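Local coordinates for protein putative acyl-CoA thioester hydrolase HI0827 (PDB 1YLI) that probably hydrolyses the thioester bond of a broad range of acyl-coenzyme A substrates and works as a hexamer that binds coenzyme A, at residues S40-G45 with T115-T120. Numbering follows the deposited sequence.
Sequences SQMDMG and TDAVFT
Phe-119 rises from strand 111-123 and presents one ring face to the backbone of helix 35-54 where Met-42 passes into Asp-43. Asp-43 CA lies 4.2 Å from the ring centroid, 30° off the normal, an off-centre CH-pi contact, while Met-42 CB rests 3.5 Å from Phe-119 CE1. A flat, wide aromatic suits this place because it can meet the helix backbone itself. Met-42 reaches over from the helix to the strand: with CG anti to its carbonyl carbon (chi1 -66°) and a bend at chi3, SD comes to 3.7 Å from Thr-115 CG2. The bend brings Met-42 CE into the plane of the phenyl ring at its edge, and to 4.0 Å from Ala-117 CB, whose small methyl lets the thioether end settle close to the strand. Thr-115 turns its methyl to the sulfur while OG1 hydrogen-bonds to Asn-67 O, one branched residue serving apolar and polar sides. The side chains of Asp-43 and Phe-119 run at about a right angle, the carboxylate plane turned 36° from the ring plane and Asp-43 OD1 obliquely placed, 3.4 Å from Phe-119 CD2. The helix thus packs on the curved antiparallel sheet as in a hotdog fold. The segments meet by van der Waals and CH-pi contacts; hydrogen bonds from Thr-60, a coenzyme A pocket residue, to OD1 and from Gly-36 N of a second subunit to OD2 fix the buried carboxylate's rotation against the ring.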
loop_
_atom_site.group_PDB
_atom_site.type_symbol
_atom_site.label_atom_id
_atom_site.label_comp_id
_atom_site.label_asym_id
_atom_site.label_seq_id
_atom_site.Cartn_x
_atom_site.Cartn_y
_atom_site.Cartn_z
ATOM N N SER B 40 3.718 10.979 -11.102
ATOM C CA SER B 40 3.508 11.167 -9.673
ATOM C C SER B 40 4.791 11.518 -8.897
ATOM O O SER B 40 4.782 12.388 -8.032
ATOM C CB SER B 40 2.852 9.908 -9.066
ATOM O OG SER B 40 2.514 10.132 -7.711
ATOM N N GLN B 41 5.860 10.784 -9.171
ATOM C CA GLN B 41 7.151 10.989 -8.517
ATOM C C GLN B 41 7.725 12.370 -8.857
ATOM O O GLN B 41 8.269 13.016 -7.968
ATOM C CB GLN B 41 8.167 9.942 -8.968
ATOM C CG GLN B 41 7.893 8.548 -8.436
ATOM C CD GLN B 41 8.359 8.428 -7.001
ATOM O OE1 GLN B 41 9.552 8.592 -6.702
ATOM N NE2 GLN B 41 7.419 8.222 -6.103
ATOM N N MET B 42 7.580 12.787 -10.123
ATOM C CA MET B 42 8.020 14.116 -10.572
ATOM C C MET B 42 7.326 15.250 -9.819
ATOM O O MET B 42 7.954 16.190 -9.369
ATOM C CB MET B 42 7.761 14.305 -12.071
ATOM C CG MET B 42 8.611 13.373 -12.958
ATOM S SD MET B 42 8.043 13.407 -14.645
ATOM C CE MET B 42 9.022 14.791 -15.171
ATOM N N ASP B 43 6.019 15.141 -9.692
ATOM C CA ASP B 43 5.233 16.155 -9.022
ATOM C C ASP B 43 5.577 16.249 -7.526
ATOM O O ASP B 43 5.716 17.350 -6.970
ATOM C CB ASP B 43 3.757 15.800 -9.205
ATOM C CG ASP B 43 2.817 16.917 -8.764
ATOM O OD1 ASP B 43 2.923 18.041 -9.279
ATOM O OD2 ASP B 43 1.957 16.670 -7.928
ATOM N N MET B 44 5.609 15.083 -6.864
ATOM C CA MET B 44 5.965 14.975 -5.463
ATOM C C MET B 44 7.381 15.507 -5.207
ATOM O O MET B 44 7.609 16.277 -4.247
ATOM C CB MET B 44 5.866 13.484 -5.062
ATOM C CG MET B 44 5.760 13.150 -3.574
ATOM S SD MET B 44 4.068 12.847 -2.988
ATOM C CE MET B 44 3.356 14.433 -3.308
ATOM N N GLY B 45 8.326 15.113 -6.053
ATOM C CA GLY B 45 9.705 15.504 -5.877
ATOM C C GLY B 45 9.867 16.985 -6.201
ATOM O O GLY B 45 10.486 17.699 -5.430
ATOM N N THR B 115 12.637 10.960 -18.819
ATOM C CA THR B 115 11.813 12.101 -19.193
ATOM C C THR B 115 12.245 13.353 -18.446
ATOM O O THR B 115 13.068 13.282 -17.548
ATOM C CB THR B 115 10.314 11.814 -18.926
ATOM O OG1 THR B 115 9.530 12.783 -19.644
ATOM C CG2 THR B 115 9.953 11.813 -17.430
ATOM N N ASP B 116 11.698 14.488 -18.838
ATOM C CA ASP B 116 11.738 15.707 -18.015
ATOM C C ASP B 116 10.524 16.574 -18.322
ATOM O O ASP B 116 9.897 16.428 -19.391
ATOM C CB ASP B 116 13.059 16.522 -18.189
ATOM C CG ASP B 116 13.342 16.954 -19.638
ATOM O OD1 ASP B 116 12.562 17.732 -20.209
ATOM O OD2 ASP B 116 14.394 16.584 -20.203
ATOM N N ALA B 117 10.209 17.489 -17.411
ATOM C CA ALA B 117 9.094 18.409 -17.652
ATOM C C ALA B 117 9.087 19.484 -16.601
ATOM O O ALA B 117 9.497 19.278 -15.461
ATOM C CB ALA B 117 7.723 17.644 -17.642
ATOM N N VAL B 118 8.569 20.624 -16.991
ATOM C CA VAL B 118 8.410 21.740 -16.073
ATOM C C VAL B 118 7.049 21.688 -15.410
ATOM O O VAL B 118 5.987 21.691 -16.082
ATOM C CB VAL B 118 8.624 23.086 -16.805
ATOM C CG1 VAL B 118 8.370 24.283 -15.882
ATOM C CG2 VAL B 118 10.067 23.154 -17.312
ATOM N N PHE B 119 7.097 21.719 -14.087
ATOM C CA PHE B 119 5.913 21.830 -13.275
ATOM C C PHE B 119 5.745 23.259 -12.794
ATOM O O PHE B 119 6.726 23.889 -12.380
ATOM C CB PHE B 119 6.033 20.893 -12.065
ATOM C CG PHE B 119 5.812 19.444 -12.399
ATOM C CD1 PHE B 119 6.801 18.706 -13.045
ATOM C CD2 PHE B 119 4.629 18.824 -12.080
ATOM C CE1 PHE B 119 6.592 17.365 -13.383
ATOM C CE2 PHE B 119 4.428 17.501 -12.395
ATOM C CZ PHE B 119 5.420 16.764 -13.053
ATOM N N THR B 120 4.503 23.760 -12.837
ATOM C CA THR B 120 4.179 25.031 -12.216
ATOM C C THR B 120 3.400 24.822 -10.931
ATOM O O THR B 120 2.307 24.224 -10.945
ATOM C CB THR B 120 3.384 25.937 -13.138
ATOM O OG1 THR B 120 4.100 26.037 -14.365
ATOM C CG2 THR B 120 3.271 27.345 -12.521
#